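Side-chain contacts in insecticidal protein (Brevibacillus laterosporus, PDB 7ML9), which is active against the western corn rootworm, probably by forming beta-barrel pores in membranes, as related toxins of the aerolysin/epsilon-toxin clan do: residues P73-N76 with V77-E80; K195-G199 with K200-V204. All coordinates share one frame; numbering follows the deposited sequence.

Contact 1 (P73-N76 with V77-E80)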
ATOM      1  N   PRO A  73      -0.442  -3.689 -41.616  1.00 24.37           N
ATOM      2  CA  PRO A  73      -1.400  -2.832 -40.898  1.00 26.82           C
ATOM      3  C   PRO A  73      -1.433  -1.435 -41.499  1.00 17.45           C
ATOM      4  O   PRO A  73      -0.381  -0.807 -41.703  1.00 23.40           O
ATOM      5  CB  PRO A  73      -0.866  -2.823 -39.455  1.00 19.02           C
ATOM      6  CG  PRO A  73       0.022  -4.077 -39.359  1.00 23.46           C
ATOM      7  CD  PRO A  73       0.629  -4.202 -40.742  1.00 23.74           C
ATOM      8  N   PRO A  74      -2.616  -0.930 -41.820  1.00 19.54           N
ATOM      9  CA  PRO A  74      -2.725   0.403 -42.426  1.00 26.09           C
ATOM     10  C   PRO A  74      -2.531   1.520 -41.405  1.00 27.69           C
ATOM     11  O   PRO A  74      -2.615   1.316 -40.190  1.00 21.60           O
ATOM     12  CB  PRO A  74      -4.149   0.410 -42.987  1.00 25.25           C
ATOM     13  CG  PRO A  74      -4.893  -0.512 -42.117  1.00 23.59           C
ATOM     14  CD  PRO A  74      -3.930  -1.570 -41.652  1.00 20.22           C
ATOM     15  N   LYS A  75      -2.260   2.728 -41.925  1.00 24.62           N
ATOM     16  CA  LYS A  75      -2.069   3.890 -41.051  1.00 26.82           C
ATOM     17  C   LYS A  75      -3.265   4.084 -40.141  1.00 20.20           C
ATOM     18  O   LYS A  75      -3.141   4.601 -39.028  1.00 23.25           O
ATOM     19  CB  LYS A  75      -1.864   5.164 -41.876  1.00 27.62           C
ATOM     20  CG  LYS A  75      -0.816   5.062 -42.960  1.00 32.13           C
ATOM     21  CD  LYS A  75       0.498   4.556 -42.435  1.00 43.24           C
ATOM     22  CE  LYS A  75       1.457   4.265 -43.584  1.00 52.77           C
ATOM     23  NZ  LYS A  75       1.579   5.442 -44.498  1.00 51.44           N
ATOM     24  N   ASN A  76      -4.422   3.659 -40.617  1.00 19.26           N
ATOM     25  CA  ASN A  76      -5.669   3.730 -39.886  1.00 22.03           C
ATOM     26  C   ASN A  76      -5.588   3.171 -38.459  1.00 19.51           C
ATOM     27  O   ASN A  76      -6.299   3.639 -37.555  1.00 17.73           O
ATOM     28  CB  ASN A  76      -6.691   2.938 -40.675  1.00 30.75           C
ATOM     29  CG  ASN A  76      -8.020   3.168 -40.185  1.00 35.94           C
ATOM     30  OD1 ASN A  76      -8.347   4.312 -39.868  1.00 42.54           O
ATOM     31  ND2 ASN A  76      -8.813   2.106 -40.038  1.00 32.75           N
ATOM     32  N   VAL A  77      -4.806   2.116 -38.252  1.00 17.75           N
ATOM     33  CA  VAL A  77      -4.793   1.425 -36.967  1.00 17.26           C
ATOM     34  C   VAL A  77      -3.447   1.465 -36.267  1.00 18.15           C
ATOM     35  O   VAL A  77      -3.354   0.976 -35.134  1.00 21.18           O
ATOM     36  CB  VAL A  77      -5.252  -0.046 -37.093  1.00 16.64           C
ATOM     37  CG1 VAL A  77      -6.620  -0.162 -37.747  1.00 21.05           C
ATOM     38  CG2 VAL A  77      -4.211  -0.864 -37.817  1.00 19.27           C
ATOM     39  N   ILE A  78      -2.388   1.977 -36.864  1.00 20.29           N
ATOM     40  CA  ILE A  78      -1.086   1.753 -36.246  1.00 21.19           C
ATOM     41  C   ILE A  78      -0.797   2.833 -35.205  1.00 20.97           C
ATOM     42  O   ILE A  78      -1.418   3.901 -35.180  1.00 17.85           O
ATOM     43  CB  ILE A  78       0.063   1.655 -37.268  1.00 28.26           C
ATOM     44  CG1 ILE A  78       0.134   2.904 -38.142  1.00 26.82           C
ATOM     45  CG2 ILE A  78      -0.076   0.384 -38.105  1.00 25.34           C
ATOM     46  CD1 ILE A  78       1.230   2.815 -39.193  1.00 32.93           C
ATOM     47  N   GLY A  79       0.156   2.520 -34.325  1.00 19.60           N
ATOM     48  CA  GLY A  79       0.612   3.458 -33.304  1.00 22.87           C
ATOM     49  C   GLY A  79      -0.497   3.834 -32.342  1.00 20.70           C
ATOM     50  O   GLY A  79      -1.241   2.982 -31.839  1.00 20.20           O
ATOM     51  N   GLU A  80      -0.620   5.142 -32.095  1.00 18.16           N
ATOM     52  CA  GLU A  80      -1.649   5.662 -31.198  1.00 16.80           C
ATOM     53  C   GLU A  80      -3.056   5.211 -31.588  1.00 20.17           C
ATOM     54  O   GLU A  80      -3.927   5.074 -30.720  1.00 16.52           O
ATOM     55  CB  GLU A  80      -1.562   7.191 -31.191  1.00 22.48           C
ATOM     56  CG  GLU A  80      -2.568   7.910 -30.329  1.00 31.11           C
ATOM     57  CD  GLU A  80      -2.584   9.413 -30.631  1.00 37.01           C
ATOM     58  OE1 GLU A  80      -1.563  10.089 -30.356  1.00 36.03           O
ATOM     59  OE2 GLU A  80      -3.608   9.907 -31.146  1.00 27.76           O
TER
HETATM   60  O   HOH W   1      -1.723   5.898 -37.070  1.00 31.43           O
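Ile78 folds back over the turn formed by Pro74, Lys75 and Asn76, and its side chain covers the carbonyl group of Pro74. Its CB lies 4.0 Å from Pro74 O. CG1 sits between the backbone N and the carbonyl carbon (chi1 57°), a rotation that brings it against Lys75 CA. From there the chain runs on extended, and CD1 ends 3.8 Å from Lys75 CD, where the two side chains run alongside each other in a common direction. The other branch, CG2, lies 3.4 Å from Pro74 O and 3.6 Å from Pro73 CB.

Val77 adds further apolar packing: its CG2 rests 3.9 Å from Pro74 CD and also approaches Pro74 O. That oxygen accepts a nearly straight hydrogen bond from Val77 N (3.0 Å, 165° at the hydrogen), with the donor above the carbonyl plane; Ile78 N makes only weak bonds, to Pro74 O and Lys75 O. Water 1 joins Lys75 O and Ile78 O, donating to both, at 2.7 Å to the former.

The bend lies in the loop between strands 69-71 and 83-84. Here Asn76 ND2 bonds to Asn236 O, while the loop residue Arg82 and, from helix 28-48, Glu40 touch Pro73. Methyl groups of Val77 and Ile78 pack around Pro74 O, which also takes the hydrogen bond from Val77 N. Pro74 thus supplies the acceptor, and both prolines, which lack an N-H, supply apolar surface.

Contact 2 (K195-G199 with K200-V204). With EDO (1,2-ethanediol), chain I.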
ATOM      1  N   LYS A 195      -0.899   1.447  45.928  1.00 33.08           N
ATOM      2  CA  LYS A 195      -0.888   1.210  47.370  1.00 31.63           C
ATOM      3  C   LYS A 195       0.545   1.334  47.884  1.00 26.73           C
ATOM      4  O   LYS A 195       1.429   0.589  47.454  1.00 30.60           O
ATOM      5  CB  LYS A 195      -1.473  -0.163  47.708  1.00 38.35           C
ATOM      6  CG  LYS A 195      -1.362  -0.534  49.192  1.00 43.66           C
ATOM      7  CD  LYS A 195      -2.464  -1.511  49.632  1.00 55.84           C
ATOM      8  CE  LYS A 195      -2.008  -2.404  50.791  1.00 53.00           C
ATOM      9  NZ  LYS A 195      -0.651  -2.996  50.552  1.00 56.53           N
ATOM     10  N   VAL A 196       0.781   2.298  48.770  1.00 26.35           N
ATOM     11  CA  VAL A 196       2.105   2.516  49.352  1.00 25.40           C
ATOM     12  C   VAL A 196       2.001   2.309  50.860  1.00 27.98           C
ATOM     13  O   VAL A 196       1.316   3.081  51.546  1.00 22.75           O
ATOM     14  CB  VAL A 196       2.647   3.915  49.025  1.00 29.69           C
ATOM     15  CG1 VAL A 196       4.079   4.054  49.534  1.00 23.04           C
ATOM     16  CG2 VAL A 196       2.577   4.181  47.512  1.00 24.78           C
ATOM     17  N   PRO A 197       2.636   1.276  51.407  1.00 30.22           N
ATOM     18  CA  PRO A 197       2.482   0.984  52.841  1.00 28.01           C
ATOM     19  C   PRO A 197       3.121   2.033  53.743  1.00 27.71           C
ATOM     20  O   PRO A 197       4.089   2.712  53.376  1.00 20.98           O
ATOM     21  CB  PRO A 197       3.184  -0.369  53.003  1.00 29.68           C
ATOM     22  CG  PRO A 197       3.190  -0.978  51.633  1.00 28.54           C
ATOM     23  CD  PRO A 197       3.310   0.188  50.679  1.00 28.37           C
ATOM     24  N   ALA A 198       2.585   2.128  54.965  1.00 28.45           N
ATOM     25  CA  ALA A 198       3.121   3.050  55.963  1.00 24.00           C
ATOM     26  C   ALA A 198       4.642   2.945  56.048  1.00 19.38           C
ATOM     27  O   ALA A 198       5.206   1.849  56.034  1.00 25.98           O
ATOM     28  CB  ALA A 198       2.487   2.761  57.333  1.00 26.74           C
ATOM     29  N   GLY A 199       5.306   4.097  56.106  1.00 24.48           N
ATOM     30  CA  GLY A 199       6.747   4.147  56.225  1.00 23.20           C
ATOM     31  C   GLY A 199       7.522   3.833  54.963  1.00 27.89           C
ATOM     32  O   GLY A 199       8.759   3.818  55.008  1.00 25.59           O
ATOM     33  N   LYS A 200       6.855   3.596  53.836  1.00 24.44           N
ATOM     34  CA  LYS A 200       7.550   3.213  52.614  1.00 26.80           C
ATOM     35  C   LYS A 200       7.654   4.394  51.652  1.00 23.09           C
ATOM     36  O   LYS A 200       6.804   5.283  51.625  1.00 21.47           O
ATOM     37  CB  LYS A 200       6.838   2.052  51.919  1.00 24.66           C
ATOM     38  CG  LYS A 200       6.707   0.784  52.750  1.00 30.80           C
ATOM     39  CD  LYS A 200       8.044   0.226  53.179  1.00 30.49           C
ATOM     40  CE  LYS A 200       7.866  -1.164  53.783  1.00 36.10           C
ATOM     41  NZ  LYS A 200       9.146  -1.653  54.352  1.00 36.46           N
ATOM     42  N   THR A 201       8.729   4.407  50.878  1.00 25.75           N
ATOM     43  CA  THR A 201       8.886   5.369  49.796  1.00 26.53           C
ATOM     44  C   THR A 201       9.009   4.582  48.504  1.00 23.23           C
ATOM     45  O   THR A 201       9.875   3.710  48.388  1.00 23.16           O
ATOM     46  CB  THR A 201      10.108   6.261  50.000  1.00 29.39           C
ATOM     47  OG1 THR A 201       9.992   6.961  51.248  1.00 24.60           O
ATOM     48  CG2 THR A 201      10.202   7.278  48.859  1.00 23.88           C
ATOM     49  N   TYR A 202       8.133   4.875  47.551  1.00 24.97           N
ATOM     50  CA  TYR A 202       8.122   4.202  46.263  1.00 19.80           C
ATOM     51  C   TYR A 202       8.538   5.167  45.154  1.00 23.68           C
ATOM     52  O   TYR A 202       8.377   6.385  45.262  1.00 24.41           O
ATOM     53  CB  TYR A 202       6.737   3.631  45.954  1.00 20.89           C
ATOM     54  CG  TYR A 202       6.401   2.348  46.671  1.00 24.09           C
ATOM     55  CD1 TYR A 202       7.299   1.758  47.561  1.00 24.14           C
ATOM     56  CD2 TYR A 202       5.181   1.708  46.440  1.00 26.56           C
ATOM     57  CE1 TYR A 202       6.986   0.579  48.211  1.00 29.34           C
ATOM     58  CE2 TYR A 202       4.861   0.530  47.086  1.00 30.57           C
ATOM     59  CZ  TYR A 202       5.769  -0.027  47.970  1.00 28.29           C
ATOM     60  OH  TYR A 202       5.457  -1.203  48.601  1.00 32.89           O
ATOM     61  N   ARG A 203       9.120   4.608  44.105  1.00 23.32           N
ATOM     62  CA  ARG A 203       9.492   5.352  42.914  1.00 26.80           C
ATOM     63  C   ARG A 203       8.708   4.762  41.754  1.00 24.89           C
ATOM     64  O   ARG A 203       8.666   3.539  41.604  1.00 25.48           O
ATOM     65  CB  ARG A 203      10.993   5.247  42.661  1.00 29.02           C
ATOM     66  CG  ARG A 203      11.497   6.086  41.529  1.00 35.31           C
ATOM     67  CD  ARG A 203      13.002   6.206  41.622  1.00 40.06           C
ATOM     68  NE  ARG A 203      13.669   5.059  41.022  1.00 49.00           N
ATOM     69  CZ  ARG A 203      14.924   4.705  41.277  1.00 58.53           C
ATOM     70  NH1 ARG A 203      15.648   5.408  42.140  1.00 60.11           N
ATOM     71  NH2 ARG A 203      15.451   3.642  40.676  1.00 57.32           N
ATOM     72  N   VAL A 204       8.058   5.619  40.968  1.00 22.24           N
ATOM     73  CA  VAL A 204       7.352   5.199  39.760  1.00 20.50           C
ATOM     74  C   VAL A 204       8.176   5.642  38.560  1.00 28.32           C
ATOM     75  O   VAL A 204       8.416   6.841  38.387  1.00 19.74           O
ATOM     76  CB  VAL A 204       5.940   5.791  39.683  1.00 26.97           C
ATOM     77  CG1 VAL A 204       5.205   5.227  38.456  1.00 23.97           C
ATOM     78  CG2 VAL A 204       5.180   5.497  40.951  1.00 30.54           C
TER
HETATM   79  C1  EDO I 408      13.958   9.318  42.809  1.00 47.48           C
HETATM   80  O1  EDO I 408      13.216   9.994  41.787  1.00 53.27           O
HETATM   81  C2  EDO I 408      15.377   9.049  42.338  1.00 54.40           C
HETATM   82  O2  EDO I 408      15.666   7.667  42.568  1.00 61.67           O
HETATM   83  O   HOH W   2      10.584   5.463  53.271  1.00 30.68           O
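A type II beta turn from Pro197 to Lys200, backed by a CH-pi contact of Val196 with the Tyr202 ring, carries the chain from strand 193-196 into the long strand 201-229, far from the centre of this elongated, beta-rich toxin. Lys200 N closes the turn with a hydrogen bond to Pro197 O (2.9 Å), the donor tilted 26° from the carbonyl plane. Gly199 occupies the third position with positive phi (76°), the conformation that a type II turn requires there and that glycine readily adopts.

Two residues past the turn, Tyr202 points its CB toward the incoming chain. Val196 CG1 lies over one face of the ring, 4.2 Å from the Tyr202 centroid and offset toward the rim. The second methyl, CG2, touches Tyr202 CD2 at 3.7 Å, so both branches of the valine hold the same side of the ring. Farther out, Pro197 stands nearly perpendicular to the tyrosine side chain and approaches its phenolic end obliquely, with CD 3.7 Å from Tyr202 CZ. Strand 266-289 also packs on this tyrosine, through Ile287 and Asp289.

In Lys200, chi1 (-59°) turns CG to the side of the backbone N and sets it 3.7 Å from Pro197 CB; the bend at chi2 then sends the rest of the chain away. Outside the turn, backbone bonds tie Val196 to Gln123 and Tyr202 to Leu114, anchoring the two strands to different neighbours. Arg203 forms a salt bridge with Glu288 on strand 266-289. Water 2 links Gly199 O, to which it donates at 3.0 Å, with Thr201 OG1, 2.6 Å away, and so spans Lys200.

In the fold
Contacts 1 and 2 lie on opposite sides of the centre of a long, slender chain, their own centres 87 Å apart and their nearest atoms about 69 Å apart, so neither touches the other. Both are local bends, and contact 1 comes earlier in the chain. A shared structural element nevertheless joins their neighbourhoods: strand 201-229 starts in contact 2 and pairs with strand 83-84, which follows the loop of contact 1. The bound sodium ion, at Glu30 and Asp34, belongs to the end with contact 1, about 12 Å from the side chain of Ile78. Residues 195-204 instead have a 1,2-ethanediol beside Arg203, probably from the crystallisation liquor.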